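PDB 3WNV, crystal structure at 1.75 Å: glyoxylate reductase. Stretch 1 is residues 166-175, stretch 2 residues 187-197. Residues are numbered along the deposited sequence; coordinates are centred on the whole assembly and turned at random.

Stretch 1, residues 166-175: GREVARRARA
Stretch 2 (187-197) KLPPELEDGAK

Stretch 1 continues a helix that begins earlier in the chain, phi/psi near -60/-40, with Ala170 N to Gly166 O at 2.8 Å and Arg174 N to Ala170 O at 2.9 Å typical of its hydrogen bonds. Stretch 2 enters extended through Leu188 (-80/152); Pro189 sits at the N-cap position, right before the short helix 190-193, in which Glu193 N donates to Pro189 O at 3.1 Å. Asp194 breaks that helix with positive phi (52/37), and Gly195 follows at 107/-26, completing a type I' turn from Glu193 to Ala196 closed by Ala196 N to Glu193 O at 3.0 Å. A beta carbon on Gly195 would jam against the carbonyl O of Asp194 and sit 3.2 Å from Arg174 NH1, so backbone and neighbour both favour glycine. The nearest CA atoms across the stretches are those of Arg167 and Asp194, 7.0 Å apart.

Three arginines of the helix reach stretch 2. Arg167 (m, t, m, chi4 -82°) points its CA-to-CB bond toward it, and Arg167 NH1 donates to Leu192 O at 3.0 Å. Leu192 (m, t) lays CD2 over one face of that guanidinium, while Leu188 CD1 approaches its edge, 4.2 Å from Arg167 NH1. Arg167 CD packs 4.0 Å from Asp194 CB.

Asp194 (chi1 t) points its beta carbon back at the helix. Asp194 OD1 accepts a salt-bridging hydrogen bond from Arg171 NH1 at 3.1 Å. Arg171 (t, t, chi3 -24°) is braced by its NE, 3.1 Å from Glu168 OE1, which also takes Arg172 NH1 at 2.9 Å. Arg174 (m, t, m, chi4 -99°) makes a long salt bridge, NH2 to Asp194 OD1 at 3.8 Å. Asp194 O lies over one face of the Arg174 guanidinium, 3.2 Å from Arg174 NH2, too poorly angled for a hydrogen bond. Water 1 bridges Arg167 O (2.8 Å) and Asp194 OD1 (2.5 Å); water 2 links Arg174 NH1 (3.2 Å) to Glu193 O (2.8 Å).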

ATOM      1  N   GLY A 166      -0.762  -9.970   4.633  1.00 13.44           N
ATOM      2  CA  GLY A 166      -1.443 -11.216   4.299  1.00 10.57           C
ATOM      3  C   GLY A 166      -1.694 -12.106   5.492  1.00 16.67           C
ATOM      4  O   GLY A 166      -2.718 -12.786   5.571  1.00 12.33           O
ATOM      5  N   ARG A 167      -0.744 -12.136   6.427  1.00 16.36           N
ATOM      6  CA  ARG A 167      -0.913 -12.958   7.611  1.00 19.39           C
ATOM      7  C   ARG A 167      -2.061 -12.460   8.471  1.00 19.20           C
ATOM      8  O   ARG A 167      -2.791 -13.266   9.056  1.00 14.77           O
ATOM      9  CB  ARG A 167       0.363 -13.032   8.453  1.00 24.59           C
ATOM     10  CG  ARG A 167       1.327 -14.124   8.058  1.00 27.80           C
ATOM     11  CD  ARG A 167       2.476 -14.217   9.096  1.00 23.18           C
ATOM     12  NE  ARG A 167       3.319 -13.009   9.106  1.00 21.87           N
ATOM     13  CZ  ARG A 167       4.307 -12.811   8.231  1.00 25.65           C
ATOM     14  NH1 ARG A 167       4.551 -13.727   7.313  1.00 27.14           N
ATOM     15  NH2 ARG A 167       5.049 -11.700   8.250  1.00 24.32           N
ATOM     16  N   GLU A 168      -2.210 -11.140   8.567  1.00 14.27           N
ATOM     17  CA  GLU A 168      -3.316 -10.551   9.324  1.00 14.49           C
ATOM     18  C   GLU A 168      -4.638 -10.746   8.574  1.00 12.38           C
ATOM     19  O   GLU A 168      -5.687 -10.965   9.209  1.00 12.42           O
ATOM     20  CB  GLU A 168      -3.079  -9.067   9.582  1.00 10.18           C
ATOM     21  CG  GLU A 168      -1.942  -8.793  10.513  1.00 15.90           C
ATOM     22  CD  GLU A 168      -2.164  -9.288  11.946  1.00 22.48           C
ATOM     23  OE1 GLU A 168      -3.310  -9.590  12.359  1.00 19.58           O
ATOM     24  OE2 GLU A 168      -1.165  -9.355  12.686  1.00 28.61           O
ATOM     25  N   VAL A 169      -4.617 -10.655   7.248  1.00 11.93           N
ATOM     26  CA  VAL A 169      -5.842 -11.021   6.490  1.00 12.03           C
ATOM     27  C   VAL A 169      -6.217 -12.483   6.731  1.00 16.54           C
ATOM     28  O   VAL A 169      -7.391 -12.801   7.009  1.00 13.51           O
ATOM     29  CB  VAL A 169      -5.724 -10.730   5.003  1.00 12.58           C
ATOM     30  CG1 VAL A 169      -6.972 -11.229   4.252  1.00 11.11           C
ATOM     31  CG2 VAL A 169      -5.561  -9.252   4.761  1.00  8.77           C
ATOM     32  N   ALA A 170      -5.220 -13.368   6.681  1.00 13.45           N
ATOM     33  CA  ALA A 170      -5.462 -14.804   6.878  1.00 13.71           C
ATOM     34  C   ALA A 170      -6.035 -15.104   8.259  1.00 14.57           C
ATOM     35  O   ALA A 170      -6.932 -15.940   8.387  1.00 14.83           O
ATOM     36  CB  ALA A 170      -4.184 -15.605   6.649  1.00 15.06           C
ATOM     37  N   ARG A 171      -5.498 -14.445   9.289  1.00 13.84           N
ATOM     38  CA  ARG A 171      -5.963 -14.621  10.655  1.00 13.29           C
ATOM     39  C   ARG A 171      -7.447 -14.252  10.743  1.00 14.12           C
ATOM     40  O   ARG A 171      -8.259 -14.980  11.324  1.00 15.68           O
ATOM     41  CB  ARG A 171      -5.139 -13.742  11.606  1.00 15.69           C
ATOM     42  CG  ARG A 171      -5.500 -13.888  13.105  1.00 23.42           C
ATOM     43  CD  ARG A 171      -4.652 -12.938  14.000  1.00 41.69           C
ATOM     44  NE  ARG A 171      -3.369 -12.559  13.384  1.00 46.31           N
ATOM     45  CZ  ARG A 171      -2.338 -13.384  13.153  1.00 50.97           C
ATOM     46  NH1 ARG A 171      -2.414 -14.672  13.469  1.00 53.60           N
ATOM     47  NH2 ARG A 171      -1.227 -12.920  12.585  1.00 49.40           N
ATOM     48  N   ARG A 172      -7.822 -13.139  10.138  1.00 12.34           N
ATOM     49  CA  ARG A 172      -9.237 -12.755  10.153  1.00 10.37           C
ATOM     50  C   ARG A 172     -10.072 -13.733   9.356  1.00 10.75           C
ATOM     51  O   ARG A 172     -11.108 -14.216   9.844  1.00 11.70           O
ATOM     52  CB  ARG A 172      -9.393 -11.351   9.590  1.00  7.69           C
ATOM     53  CG  ARG A 172      -8.906 -10.242  10.546  1.00  9.51           C
ATOM     54  CD  ARG A 172      -8.419  -9.022   9.762  1.00  9.92           C
ATOM     55  NE  ARG A 172      -7.993  -7.944  10.677  1.00 12.01           N
ATOM     56  CZ  ARG A 172      -6.872  -7.950  11.410  1.00 13.87           C
ATOM     57  NH1 ARG A 172      -5.994  -8.974  11.374  1.00 13.15           N
ATOM     58  NH2 ARG A 172      -6.639  -6.915  12.207  1.00 16.65           N
ATOM     59  N   ALA A 173      -9.634 -14.013   8.127  1.00 10.00           N
ATOM     60  CA  ALA A 173     -10.400 -14.882   7.231  1.00  9.49           C
ATOM     61  C   ALA A 173     -10.632 -16.278   7.800  1.00 12.02           C
ATOM     62  O   ALA A 173     -11.678 -16.867   7.559  1.00 12.16           O
ATOM     63  CB  ALA A 173      -9.717 -14.984   5.881  1.00 10.93           C
ATOM     64  N   ARG A 174      -9.664 -16.831   8.529  1.00 12.21           N
ATOM     65  CA  ARG A 174      -9.886 -18.115   9.172  1.00 17.34           C
ATOM     66  C   ARG A 174     -11.033 -18.092  10.187  1.00 19.27           C
ATOM     67  O   ARG A 174     -11.757 -19.091  10.343  1.00 14.51           O
ATOM     68  CB  ARG A 174      -8.597 -18.634   9.851  1.00 16.16           C
ATOM     69  CG  ARG A 174      -7.762 -19.485   8.918  1.00 22.86           C
ATOM     70  CD  ARG A 174      -6.538 -20.125   9.620  1.00 30.30           C
ATOM     71  NE  ARG A 174      -5.624 -19.081  10.013  1.00 34.87           N
ATOM     72  CZ  ARG A 174      -4.530 -18.726   9.338  1.00 29.19           C
ATOM     73  NH1 ARG A 174      -4.135 -19.368   8.233  1.00 27.75           N
ATOM     74  NH2 ARG A 174      -3.818 -17.728   9.798  1.00 28.41           N
ATOM     75  N   ALA A 175     -11.172 -16.976  10.891  1.00 14.51           N
ATOM     76  CA  ALA A 175     -12.250 -16.828  11.862  1.00 14.70           C
ATOM     77  C   ALA A 175     -13.603 -16.763  11.163  1.00 13.49           C
ATOM     78  O   ALA A 175     -14.641 -17.060  11.792  1.00 15.04           O
ATOM     79  CB  ALA A 175     -12.021 -15.614  12.751  1.00 11.86           C
ATOM     80  N   LYS A 187       8.503 -20.383  -0.790  1.00 22.90           N
ATOM     81  CA  LYS A 187       7.692 -20.823   0.337  1.00 22.83           C
ATOM     82  C   LYS A 187       8.254 -20.177   1.627  1.00 28.00           C
ATOM     83  O   LYS A 187       9.476 -20.070   1.800  1.00 28.03           O
ATOM     84  CB  LYS A 187       7.699 -22.355   0.392  1.00 24.44           C
ATOM     85  CG  LYS A 187       6.843 -23.021   1.460  1.00 22.48           C
ATOM     86  CD  LYS A 187       6.888 -24.527   1.231  1.00 22.72           C
ATOM     87  CE  LYS A 187       6.494 -25.314   2.452  1.00 22.33           C
ATOM     88  NZ  LYS A 187       5.081 -25.103   2.826  1.00 22.85           N
ATOM     89  N   LEU A 188       7.360 -19.698   2.485  1.00 25.32           N
ATOM     90  CA  LEU A 188       7.748 -19.099   3.757  1.00 24.43           C
ATOM     91  C   LEU A 188       8.041 -20.219   4.752  1.00 26.31           C
ATOM     92  O   LEU A 188       7.451 -21.300   4.659  1.00 22.03           O
ATOM     93  CB  LEU A 188       6.610 -18.217   4.271  1.00 25.62           C
ATOM     94  CG  LEU A 188       6.515 -16.823   3.630  1.00 27.05           C
ATOM     95  CD1 LEU A 188       5.246 -16.149   3.989  1.00 25.39           C
ATOM     96  CD2 LEU A 188       7.699 -15.942   4.033  1.00 26.66           C
ATOM     97  N   PRO A 189       8.926 -19.961   5.723  1.00 25.89           N
ATOM     98  CA  PRO A 189       9.157 -20.953   6.779  1.00 23.98           C
ATOM     99  C   PRO A 189       7.874 -21.057   7.618  1.00 20.71           C
ATOM    100  O   PRO A 189       7.066 -20.140   7.565  1.00 23.73           O
ATOM    101  CB  PRO A 189      10.328 -20.354   7.569  1.00 24.27           C
ATOM    102  CG  PRO A 189      10.193 -18.862   7.385  1.00 24.78           C
ATOM    103  CD  PRO A 189       9.622 -18.683   5.984  1.00 23.94           C
ATOM    104  N   PRO A 190       7.676 -22.163   8.353  1.00 21.83           N
ATOM    105  CA  PRO A 190       6.345 -22.507   8.896  1.00 21.86           C
ATOM    106  C   PRO A 190       5.706 -21.448   9.804  1.00 23.68           C
ATOM    107  O   PRO A 190       4.484 -21.252   9.724  1.00 22.51           O
ATOM    108  CB  PRO A 190       6.614 -23.796   9.686  1.00 21.03           C
ATOM    109  CG  PRO A 190       7.833 -24.386   9.013  1.00 18.33           C
ATOM    110  CD  PRO A 190       8.683 -23.193   8.696  1.00 19.44           C
ATOM    111  N   GLU A 191       6.487 -20.773  10.648  1.00 20.90           N
ATOM    112  CA  GLU A 191       5.890 -19.728  11.510  1.00 26.03           C
ATOM    113  C   GLU A 191       5.385 -18.533  10.696  1.00 25.45           C
ATOM    114  O   GLU A 191       4.452 -17.844  11.115  1.00 26.45           O
ATOM    115  CB  GLU A 191       6.880 -19.207  12.555  1.00 26.27           C
ATOM    116  CG  GLU A 191       7.387 -20.257  13.555  1.00 30.14           C
ATOM    117  CD  GLU A 191       6.311 -20.768  14.521  1.00 34.45           C
ATOM    118  OE1 GLU A 191       5.425 -19.987  14.929  1.00 33.77           O
ATOM    119  OE2 GLU A 191       6.369 -21.966  14.897  1.00 30.00           O
ATOM    120  N   LEU A 192       6.013 -18.251   9.564  1.00 23.20           N
ATOM    121  CA  LEU A 192       5.593 -17.100   8.758  1.00 22.62           C
ATOM    122  C   LEU A 192       4.429 -17.467   7.844  1.00 26.46           C
ATOM    123  O   LEU A 192       3.713 -16.579   7.374  1.00 26.20           O
ATOM    124  CB  LEU A 192       6.751 -16.534   7.935  1.00 22.97           C
ATOM    125  CG  LEU A 192       7.886 -15.903   8.724  1.00 23.10           C
ATOM    126  CD1 LEU A 192       8.974 -15.333   7.793  1.00 26.45           C
ATOM    127  CD2 LEU A 192       7.304 -14.853   9.627  1.00 28.26           C
ATOM    128  N   GLU A 193       4.253 -18.769   7.584  1.00 24.37           N
ATOM    129  CA  GLU A 193       3.086 -19.270   6.851  1.00 25.01           C
ATOM    130  C   GLU A 193       1.902 -19.191   7.772  1.00 29.09           C
ATOM    131  O   GLU A 193       0.757 -18.989   7.329  1.00 24.86           O
ATOM    132  CB  GLU A 193       3.272 -20.718   6.413  1.00 20.82           C
ATOM    133  CG  GLU A 193       4.321 -20.916   5.368  1.00 26.70           C
ATOM    134  CD  GLU A 193       4.221 -22.293   4.724  1.00 28.93           C
ATOM    135  OE1 GLU A 193       3.989 -23.287   5.456  1.00 34.58           O
ATOM    136  OE2 GLU A 193       4.361 -22.375   3.483  1.00 23.82           O
ATOM    137  N   ASP A 194       2.186 -19.367   9.057  1.00 32.73           N
ATOM    138  CA  ASP A 194       1.194 -19.191  10.116  1.00 33.19           C
ATOM    139  C   ASP A 194      -0.072 -20.011   9.825  1.00 29.49           C
ATOM    140  O   ASP A 194      -1.174 -19.555  10.089  1.00 28.19           O
ATOM    141  CB  ASP A 194       0.868 -17.684  10.296  1.00 31.65           C
ATOM    142  CG  ASP A 194       0.157 -17.383  11.615  1.00 34.82           C
ATOM    143  OD1 ASP A 194      -0.718 -16.494  11.643  1.00 37.72           O
ATOM    144  OD2 ASP A 194       0.486 -18.027  12.631  1.00 34.55           O
ATOM    145  N   GLY A 195       0.088 -21.209   9.263  1.00 28.97           N
ATOM    146  CA  GLY A 195      -1.063 -22.053   8.960  1.00 25.25           C
ATOM    147  C   GLY A 195      -1.475 -22.215   7.494  1.00 27.33           C
ATOM    148  O   GLY A 195      -2.064 -23.231   7.119  1.00 26.30           O
ATOM    149  N   ALA A 196      -1.155 -21.232   6.656  1.00 26.63           N
ATOM    150  CA  ALA A 196      -1.543 -21.259   5.237  1.00 23.62           C
ATOM    151  C   ALA A 196      -0.760 -22.265   4.409  1.00 24.27           C
ATOM    152  O   ALA A 196       0.426 -22.496   4.666  1.00 27.83           O
ATOM    153  CB  ALA A 196      -1.409 -19.868   4.635  1.00 16.28           C
ATOM    154  N   LYS A 197      -1.428 -22.832   3.403  1.00 20.65           N
ATOM    155  CA  LYS A 197      -0.886 -23.823   2.476  1.00 22.94           C
ATOM    156  C   LYS A 197      -0.231 -23.227   1.207  1.00 21.16           C
ATOM    157  O   LYS A 197      -0.844 -22.466   0.449  1.00 15.51           O
ATOM    158  CB  LYS A 197      -2.029 -24.732   2.060  1.00 23.05           C
ATOM    159  CG  LYS A 197      -1.658 -25.824   1.112  1.00 31.10           C
ATOM    160  CD  LYS A 197      -2.721 -26.919   1.182  1.00 35.29           C
ATOM    161  CE  LYS A 197      -2.264 -28.182   0.486  1.00 41.96           C
ATOM    162  NZ  LYS A 197      -2.808 -28.262  -0.899  1.00 43.33           N
TER
HETATM  163  O   HOH W   1      -1.940 -15.874   9.516  1.00 25.56           O
HETATM  164  O   HOH W   2      -1.625 -17.594   7.414  1.00 29.13           O